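Local coordinates for ethylbenzene dehydrogenase alpha-subunit (Aromatoleum aromaticum, PDB 2IVF), which is the large molybdenum-containing subunit of a molybdopterin oxidoreductase and carries two pterin guanine dinucleotide ligands and an iron-sulfur cluster, at residues Q601-M611 / M631-S642. Sequence-based numbering, arbitrary orientation.
Sequences QVYMLLSQNPM and MIFALETRMSSS. With MD1 (phosphoric acid 4-(2-amino-4-oxo-3,4,5,6,-tetrahydro-pteridin-6-yl)-2-hydroxy-3,4-dimercapto-but-3-en-yl ester guanylate ester), chain N.
Tyr603 and Leu605 exchange backbone hydrogen bonds with Met631, Phe633 and Leu635, pairing strands 602-606 and 631-636 in parallel, their axes 16° apart. The straightest bond, Leu605 N to Phe633 O, is 2.8 Å long (178° at the hydrogen).

Apolar packing differs on the two faces. With CG between the backbone N and the carbonyl carbon (chi1 68°), the Phe633 ring lies across Met604: Met604 CA lies over one ring face, 4.2 Å from the centroid, a CH-pi contact, and SD approaches obliquely as a Met-aromatic pair. Val602 CG1 meets the ring edge. On the other face, which carries Tyr603 and Ile632, Leu605 CB rests 3.9 Å from Ala634 CB.

Past the strands, polar contacts take over. Asn609 OD1 accepts two bonds from Ser642, from OG in the carbonyl plane (2.6 Å) and from N, tilted out of it; Ser642 OG in turn accepts Met611 N at 2.9 Å.

The C-terminal strand ends and the loops that follow bind MD1: Asn609 ND2 reaches O2A, while Glu636 takes both ribose hydroxyls, OE2 to O3' at 2.6 Å, and Arg638 donates to them. Asp922 pairs with Arg638.

Strand 186-188 flanks 602-606 and strand 648-651 flanks 631-636; helix 163-181 touches Val602 and Met631, and helix 617-625 touches Tyr603 through Phe621.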
ATOM      1  N   GLN A 601     -14.087  14.770  29.185  1.00 26.01           N
ATOM      2  CA  GLN A 601     -15.461  15.131  28.773  1.00 26.03           C
ATOM      3  C   GLN A 601     -15.605  15.485  27.308  1.00 24.94           C
ATOM      4  O   GLN A 601     -16.683  15.309  26.742  1.00 24.43           O
ATOM      5  CB  GLN A 601     -16.016  16.270  29.616  1.00 26.07           C
ATOM      6  CG  GLN A 601     -16.141  15.883  31.084  1.00 27.07           C
ATOM      7  CD  GLN A 601     -17.271  16.553  31.780  1.00 30.29           C
ATOM      8  OE1 GLN A 601     -17.456  17.774  31.687  1.00 39.00           O
ATOM      9  NE2 GLN A 601     -18.046  15.766  32.507  1.00 34.71           N
ATOM     10  N   VAL A 602     -14.540  16.018  26.723  1.00 24.04           N
ATOM     11  CA  VAL A 602     -14.533  16.406  25.305  1.00 22.76           C
ATOM     12  C   VAL A 602     -13.339  15.780  24.603  1.00 23.11           C
ATOM     13  O   VAL A 602     -12.195  15.897  25.039  1.00 22.46           O
ATOM     14  CB  VAL A 602     -14.563  17.928  25.144  1.00 22.88           C
ATOM     15  CG1 VAL A 602     -14.597  18.321  23.658  1.00 20.54           C
ATOM     16  CG2 VAL A 602     -15.750  18.482  25.857  1.00 21.63           C
ATOM     17  N   TYR A 603     -13.623  15.117  23.485  1.00 22.15           N
ATOM     18  CA  TYR A 603     -12.660  14.258  22.863  1.00 23.06           C
ATOM     19  C   TYR A 603     -12.656  14.589  21.424  1.00 22.73           C
ATOM     20  O   TYR A 603     -13.681  14.507  20.787  1.00 23.92           O
ATOM     21  CB  TYR A 603     -13.059  12.809  23.087  1.00 22.72           C
ATOM     22  CG  TYR A 603     -12.109  11.816  22.520  1.00 24.03           C
ATOM     23  CD1 TYR A 603     -12.224  11.396  21.182  1.00 25.31           C
ATOM     24  CD2 TYR A 603     -11.099  11.266  23.302  1.00 23.54           C
ATOM     25  CE1 TYR A 603     -11.367  10.460  20.673  1.00 24.38           C
ATOM     26  CE2 TYR A 603     -10.252  10.316  22.796  1.00 23.32           C
ATOM     27  CZ  TYR A 603     -10.383   9.922  21.494  1.00 23.46           C
ATOM     28  OH  TYR A 603      -9.517   8.988  20.987  1.00 23.00           O
ATOM     29  N   MET A 604     -11.493  14.996  20.923  1.00 22.64           N
ATOM     30  CA  MET A 604     -11.354  15.426  19.554  1.00 21.85           C
ATOM     31  C   MET A 604     -10.626  14.369  18.738  1.00 21.92           C
ATOM     32  O   MET A 604      -9.524  13.954  19.084  1.00 22.31           O
ATOM     33  CB  MET A 604     -10.570  16.729  19.514  1.00 22.51           C
ATOM     34  CG  MET A 604     -10.251  17.228  18.161  1.00 21.43           C
ATOM     35  SD  MET A 604      -9.627  18.887  18.315  1.00 22.26           S
ATOM     36  CE  MET A 604      -9.033  19.210  16.663  1.00 21.32           C
ATOM     37  N   LEU A 605     -11.272  13.939  17.658  1.00 21.53           N
ATOM     38  CA  LEU A 605     -10.688  13.004  16.683  1.00 22.04           C
ATOM     39  C   LEU A 605     -10.152  13.815  15.518  1.00 22.83           C
ATOM     40  O   LEU A 605     -10.911  14.519  14.834  1.00 24.36           O
ATOM     41  CB  LEU A 605     -11.746  12.022  16.185  1.00 22.27           C
ATOM     42  CG  LEU A 605     -12.291  10.980  17.151  1.00 23.11           C
ATOM     43  CD1 LEU A 605     -13.666  10.494  16.690  1.00 24.46           C
ATOM     44  CD2 LEU A 605     -11.293   9.830  17.215  1.00 21.66           C
ATOM     45  N   LEU A 606      -8.842  13.750  15.316  1.00 22.59           N
ATOM     46  CA  LEU A 606      -8.165  14.423  14.225  1.00 22.85           C
ATOM     47  C   LEU A 606      -6.987  13.538  13.856  1.00 22.55           C
ATOM     48  O   LEU A 606      -6.149  13.225  14.727  1.00 22.90           O
ATOM     49  CB  LEU A 606      -7.665  15.793  14.658  1.00 22.08           C
ATOM     50  CG  LEU A 606      -6.718  16.482  13.663  1.00 23.81           C
ATOM     51  CD1 LEU A 606      -7.425  16.831  12.317  1.00 27.04           C
ATOM     52  CD2 LEU A 606      -6.140  17.744  14.365  1.00 24.83           C
ATOM     53  N   SER A 607      -6.971  13.066  12.620  1.00 22.90           N
ATOM     54  CA  SER A 607      -5.925  12.149  12.146  1.00 23.20           C
ATOM     55  C   SER A 607      -5.662  11.003  13.155  1.00 22.55           C
ATOM     56  O   SER A 607      -4.515  10.613  13.440  1.00 21.94           O
ATOM     57  CB  SER A 607      -4.647  12.913  11.805  1.00 24.12           C
ATOM     58  OG  SER A 607      -4.958  14.003  10.947  1.00 26.13           O
ATOM     59  N   GLN A 608      -6.762  10.429  13.629  1.00 22.56           N
ATOM     60  CA  GLN A 608      -6.685   9.371  14.594  1.00 22.79           C
ATOM     61  C   GLN A 608      -7.989   8.598  14.584  1.00 22.06           C
ATOM     62  O   GLN A 608      -9.063   9.173  14.397  1.00 21.85           O
ATOM     63  CB  GLN A 608      -6.421   9.966  15.969  1.00 23.50           C
ATOM     64  CG  GLN A 608      -5.960   8.953  16.998  1.00 23.11           C
ATOM     65  CD  GLN A 608      -6.991   8.565  18.051  1.00 22.63           C
ATOM     66  OE1 GLN A 608      -6.935   7.424  18.547  1.00 22.93           O
ATOM     67  NE2 GLN A 608      -7.929   9.504  18.428  1.00 22.22           N
ATOM     68  N   ASN A 609      -7.889   7.290  14.829  1.00 22.32           N
ATOM     69  CA  ASN A 609      -9.021   6.369  14.643  1.00 21.63           C
ATOM     70  C   ASN A 609      -8.899   5.304  15.730  1.00 22.40           C
ATOM     71  O   ASN A 609      -8.426   4.241  15.459  1.00 23.54           O
ATOM     72  CB  ASN A 609      -8.863   5.796  13.211  1.00 21.34           C
ATOM     73  CG  ASN A 609     -10.023   4.933  12.733  1.00 20.71           C
ATOM     74  OD1 ASN A 609     -11.088   4.875  13.337  1.00 22.39           O
ATOM     75  ND2 ASN A 609      -9.815   4.268  11.622  1.00 19.86           N
ATOM     76  N   PRO A 610      -9.262   5.623  16.986  1.00 22.61           N
ATOM     77  CA  PRO A 610      -8.955   4.728  18.120  1.00 22.62           C
ATOM     78  C   PRO A 610      -9.587   3.358  18.024  1.00 22.65           C
ATOM     79  O   PRO A 610      -9.053   2.387  18.558  1.00 22.64           O
ATOM     80  CB  PRO A 610      -9.503   5.481  19.353  1.00 23.27           C
ATOM     81  CG  PRO A 610     -10.487   6.461  18.847  1.00 22.46           C
ATOM     82  CD  PRO A 610      -9.988   6.826  17.429  1.00 23.27           C
ATOM     83  N   MET A 611     -10.737   3.255  17.348  1.00 23.20           N
ATOM     84  CA  MET A 611     -11.391   1.969  17.252  1.00 23.67           C
ATOM     85  C   MET A 611     -10.508   0.886  16.617  1.00 23.87           C
ATOM     86  O   MET A 611     -10.696  -0.288  16.920  1.00 24.40           O
ATOM     87  CB  MET A 611     -12.707   2.065  16.522  1.00 24.08           C
ATOM     88  CG  MET A 611     -13.742   2.859  17.277  1.00 22.09           C
ATOM     89  SD  MET A 611     -14.257   2.127  18.885  1.00 27.25           S
ATOM     90  CE  MET A 611     -15.027   0.634  18.326  1.00 25.65           C
ATOM     91  N   MET A 631     -18.918  15.036  24.671  1.00 22.18           N
ATOM     92  CA  MET A 631     -18.772  15.396  23.254  1.00 22.08           C
ATOM     93  C   MET A 631     -17.628  14.661  22.631  1.00 21.85           C
ATOM     94  O   MET A 631     -16.476  14.744  23.084  1.00 21.26           O
ATOM     95  CB  MET A 631     -18.545  16.906  23.113  1.00 20.93           C
ATOM     96  CG  MET A 631     -18.143  17.396  21.753  1.00 21.69           C
ATOM     97  SD  MET A 631     -19.413  17.102  20.506  1.00 22.85           S
ATOM     98  CE  MET A 631     -20.762  18.138  21.172  1.00 19.96           C
ATOM     99  N   ILE A 632     -17.935  14.004  21.519  1.00 21.67           N
ATOM    100  CA  ILE A 632     -16.935  13.413  20.699  1.00 21.76           C
ATOM    101  C   ILE A 632     -17.110  14.059  19.365  1.00 21.76           C
ATOM    102  O   ILE A 632     -18.200  13.987  18.787  1.00 21.11           O
ATOM    103  CB  ILE A 632     -17.139  11.896  20.547  1.00 22.14           C
ATOM    104  CG1 ILE A 632     -17.181  11.255  21.920  1.00 22.83           C
ATOM    105  CG2 ILE A 632     -16.034  11.339  19.681  1.00 21.33           C
ATOM    106  CD1 ILE A 632     -17.523   9.723  21.945  1.00 21.01           C
ATOM    107  N   PHE A 633     -16.070  14.722  18.878  1.00 22.27           N
ATOM    108  CA  PHE A 633     -16.177  15.333  17.564  1.00 22.25           C
ATOM    109  C   PHE A 633     -14.976  14.983  16.725  1.00 22.89           C
ATOM    110  O   PHE A 633     -13.860  14.789  17.233  1.00 23.05           O
ATOM    111  CB  PHE A 633     -16.417  16.839  17.644  1.00 22.76           C
ATOM    112  CG  PHE A 633     -15.233  17.644  18.179  1.00 22.45           C
ATOM    113  CD1 PHE A 633     -14.972  17.697  19.533  1.00 21.83           C
ATOM    114  CD2 PHE A 633     -14.400  18.352  17.320  1.00 22.41           C
ATOM    115  CE1 PHE A 633     -13.928  18.480  20.031  1.00 24.17           C
ATOM    116  CE2 PHE A 633     -13.326  19.092  17.827  1.00 23.01           C
ATOM    117  CZ  PHE A 633     -13.102  19.154  19.170  1.00 22.30           C
ATOM    118  N   ALA A 634     -15.228  14.864  15.433  1.00 21.95           N
ATOM    119  CA  ALA A 634     -14.234  14.429  14.498  1.00 22.19           C
ATOM    120  C   ALA A 634     -14.061  15.477  13.425  1.00 21.92           C
ATOM    121  O   ALA A 634     -15.054  16.049  12.936  1.00 20.98           O
ATOM    122  CB  ALA A 634     -14.633  13.139  13.874  1.00 21.06           C
ATOM    123  N   LEU A 635     -12.798  15.697  13.064  1.00 20.90           N
ATOM    124  CA  LEU A 635     -12.432  16.472  11.903  1.00 22.24           C
ATOM    125  C   LEU A 635     -11.941  15.475  10.890  1.00 21.19           C
ATOM    126  O   LEU A 635     -10.797  15.014  10.970  1.00 21.65           O
ATOM    127  CB  LEU A 635     -11.346  17.474  12.213  1.00 21.62           C
ATOM    128  CG  LEU A 635     -11.813  18.773  12.834  1.00 22.21           C
ATOM    129  CD1 LEU A 635     -12.171  18.513  14.254  1.00 22.51           C
ATOM    130  CD2 LEU A 635     -10.705  19.857  12.716  1.00 23.89           C
ATOM    131  N   GLU A 636     -12.832  15.130   9.964  1.00 21.74           N
ATOM    132  CA  GLU A 636     -12.592  14.041   9.043  1.00 22.48           C
ATOM    133  C   GLU A 636     -12.883  14.365   7.605  1.00 22.65           C
ATOM    134  O   GLU A 636     -13.744  15.191   7.261  1.00 23.08           O
ATOM    135  CB  GLU A 636     -13.445  12.829   9.472  1.00 23.00           C
ATOM    136  CG  GLU A 636     -12.719  11.767  10.272  1.00 22.31           C
ATOM    137  CD  GLU A 636     -11.657  10.996   9.549  1.00 26.12           C
ATOM    138  OE1 GLU A 636     -11.389  11.209   8.324  1.00 23.72           O
ATOM    139  OE2 GLU A 636     -11.070  10.132  10.239  1.00 26.66           O
ATOM    140  N   THR A 637     -12.169  13.674   6.741  1.00 24.42           N
ATOM    141  CA  THR A 637     -12.477  13.626   5.335  1.00 24.43           C
ATOM    142  C   THR A 637     -13.318  12.409   5.022  1.00 25.13           C
ATOM    143  O   THR A 637     -13.984  12.349   3.986  1.00 25.32           O
ATOM    144  CB  THR A 637     -11.196  13.502   4.512  1.00 26.14           C
ATOM    145  OG1 THR A 637     -10.441  12.401   5.014  1.00 26.38           O
ATOM    146  CG2 THR A 637     -10.375  14.785   4.629  1.00 24.65           C
ATOM    147  N   ARG A 638     -13.295  11.446   5.933  1.00 24.05           N
ATOM    148  CA  ARG A 638     -13.747  10.120   5.650  1.00 25.08           C
ATOM    149  C   ARG A 638     -14.551   9.587   6.861  1.00 24.04           C
ATOM    150  O   ARG A 638     -14.300   9.964   8.017  1.00 23.36           O
ATOM    151  CB  ARG A 638     -12.483   9.297   5.368  1.00 24.89           C
ATOM    152  CG  ARG A 638     -12.618   7.851   5.037  1.00 25.65           C
ATOM    153  CD  ARG A 638     -11.228   7.166   5.069  1.00 24.50           C
ATOM    154  NE  ARG A 638     -10.877   6.916   6.456  1.00 24.76           N
ATOM    155  CZ  ARG A 638     -11.195   5.813   7.128  1.00 25.28           C
ATOM    156  NH1 ARG A 638     -11.860   4.808   6.555  1.00 25.70           N
ATOM    157  NH2 ARG A 638     -10.881   5.737   8.388  1.00 22.51           N
ATOM    158  N   MET A 639     -15.545   8.746   6.587  1.00 24.56           N
ATOM    159  CA  MET A 639     -16.335   8.159   7.665  1.00 24.35           C
ATOM    160  C   MET A 639     -15.582   6.963   8.243  1.00 24.53           C
ATOM    161  O   MET A 639     -15.773   5.802   7.842  1.00 23.30           O
ATOM    162  CB  MET A 639     -17.748   7.798   7.243  1.00 24.20           C
ATOM    163  CG  MET A 639     -18.561   7.313   8.405  1.00 26.93           C
ATOM    164  SD  MET A 639     -18.846   8.586   9.655  1.00 30.93           S
ATOM    165  CE  MET A 639     -20.107   9.595   8.909  1.00 29.70           C
ATOM    166  N   SER A 640     -14.663   7.281   9.153  1.00 24.67           N
ATOM    167  CA  SER A 640     -13.879   6.263   9.849  1.00 24.01           C
ATOM    168  C   SER A 640     -14.757   5.516  10.812  1.00 23.92           C
ATOM    169  O   SER A 640     -15.821   5.978  11.167  1.00 24.14           O
ATOM    170  CB  SER A 640     -12.714   6.908  10.621  1.00 24.47           C
ATOM    171  OG  SER A 640     -13.171   7.639  11.726  1.00 25.66           O
ATOM    172  N   SER A 641     -14.288   4.350  11.238  1.00 23.21           N
ATOM    173  CA  SER A 641     -15.003   3.581  12.213  1.00 23.13           C
ATOM    174  C   SER A 641     -15.176   4.370  13.489  1.00 22.43           C
ATOM    175  O   SER A 641     -16.238   4.282  14.135  1.00 23.04           O
ATOM    176  CB  SER A 641     -14.288   2.251  12.479  1.00 22.44           C
ATOM    177  OG  SER A 641     -13.024   2.470  13.021  1.00 22.26           O
ATOM    178  N   SER A 642     -14.167   5.170  13.861  1.00 22.08           N
ATOM    179  CA  SER A 642     -14.286   5.973  15.101  1.00 22.97           C
ATOM    180  C   SER A 642     -15.246   7.156  14.977  1.00 21.74           C
ATOM    181  O   SER A 642     -15.949   7.490  15.943  1.00 23.45           O
ATOM    182  CB  SER A 642     -12.912   6.437  15.631  1.00 22.58           C
ATOM    183  OG  SER A 642     -12.032   5.326  15.740  1.00 22.96           O
TER
HETATM  184  PB  MD1 N1987      -4.366   6.376  12.751  1.00 16.59           P
HETATM  185  O3B MD1 N1987      -4.835   5.975  11.295  1.00 15.03           O
HETATM  186  O1B MD1 N1987      -3.567   7.622  12.623  1.00 15.52           O
HETATM  187  O2B MD1 N1987      -5.433   6.213  13.763  1.00 15.68           O
HETATM  188  O3A MD1 N1987      -3.341   5.207  13.070  1.00 16.15           O
HETATM  189  C10 MD1 N1987      -1.935   5.289  12.752  1.00 17.02           C
HETATM  190  C11 MD1 N1987      -1.407   3.899  13.065  1.00 17.07           C
HETATM  191  O11 MD1 N1987      -1.832   3.098  11.911  1.00 18.30           O
HETATM  192  C12 MD1 N1987       0.097   3.908  13.111  1.00 17.74           C
HETATM  193  S12 MD1 N1987       1.013   5.194  12.452  1.00 18.07           S
HETATM  194  C13 MD1 N1987       0.800   2.847  13.623  1.00 16.61           C
HETATM  195  S13 MD1 N1987       2.487   2.803  13.639  1.00 15.35           S
HETATM  196  C14 MD1 N1987       0.137   1.668  14.228  1.00 17.48           C
HETATM  197  N15 MD1 N1987       0.362   0.388  13.648  1.00 15.70           N
HETATM  198  C16 MD1 N1987      -0.321  -0.720  14.079  1.00 15.37           C
HETATM  199  C15 MD1 N1987       0.047  -1.941  13.545  1.00 17.69           C
HETATM  200  O14 MD1 N1987       0.981  -2.038  12.704  1.00 14.42           O
HETATM  201  N17 MD1 N1987      -0.715  -2.990  13.945  1.00 16.59           N
HETATM  202  C17 MD1 N1987      -1.738  -2.846  14.883  1.00 16.80           C
HETATM  203  N16 MD1 N1987      -2.397  -3.946  15.218  1.00 15.57           N
HETATM  204  N18 MD1 N1987      -2.035  -1.649  15.416  1.00 14.92           N
HETATM  205  C20 MD1 N1987      -1.338  -0.602  15.029  1.00 16.65           C
HETATM  206  N8  MD1 N1987      -1.599   0.601  15.603  1.00 14.77           N
HETATM  207  C7  MD1 N1987      -0.976   1.843  15.230  1.00 16.37           C
HETATM  208  PA  MD1 N1987      -6.273   5.937  10.573  1.00 15.83           P
HETATM  209  O1A MD1 N1987      -5.972   6.048   9.113  1.00 15.08           O
HETATM  210  O2A MD1 N1987      -6.977   4.717  11.028  1.00 17.48           O
HETATM  211  O5' MD1 N1987      -7.064   7.209  11.074  1.00 17.74           O
HETATM  212  C5' MD1 N1987      -6.614   8.466  10.583  1.00 16.74           C
HETATM  213  C4' MD1 N1987      -7.759   9.227  10.053  1.00 14.91           C
HETATM  214  O4' MD1 N1987      -7.153  10.366   9.452  1.00 17.51           O
HETATM  215  C1' MD1 N1987      -8.043  10.722   8.393  1.00 16.62           C
HETATM  216  N9  MD1 N1987      -7.453  11.602   7.374  1.00 17.49           N
HETATM  217  C4  MD1 N1987      -7.728  12.895   7.287  1.00 17.93           C
HETATM  218  N3  MD1 N1987      -8.529  13.661   8.064  1.00 16.65           N
HETATM  219  C2  MD1 N1987      -8.659  14.964   7.811  1.00 16.66           C
HETATM  220  N2  MD1 N1987      -9.449  15.745   8.595  1.00 16.03           N
HETATM  221  N1  MD1 N1987      -8.027  15.476   6.695  1.00 18.55           N
HETATM  222  C6  MD1 N1987      -7.203  14.755   5.865  1.00 15.70           C
HETATM  223  O6  MD1 N1987      -6.630  15.327   4.938  1.00 16.51           O
HETATM  224  C5  MD1 N1987      -7.033  13.397   6.175  1.00 17.73           C
HETATM  225  N7  MD1 N1987      -6.367  12.387   5.625  1.00 15.71           N
HETATM  226  C8  MD1 N1987      -6.622  11.307   6.370  1.00 16.68           C
HETATM  227  C2' MD1 N1987      -8.432   9.393   7.752  1.00 17.27           C
HETATM  228  O2' MD1 N1987      -9.692   9.438   7.040  1.00 18.21           O
HETATM  229  C3' MD1 N1987      -8.425   8.415   8.936  1.00 16.04           C
HETATM  230  O3' MD1 N1987      -9.768   8.036   9.338  1.00 15.84           O
HETATM  231  O   HOH W   1      -9.091  13.018  10.670  1.00 17.21           O
HETATM  232  O   HOH W   2     -11.422   9.328  12.737  1.00 16.82           O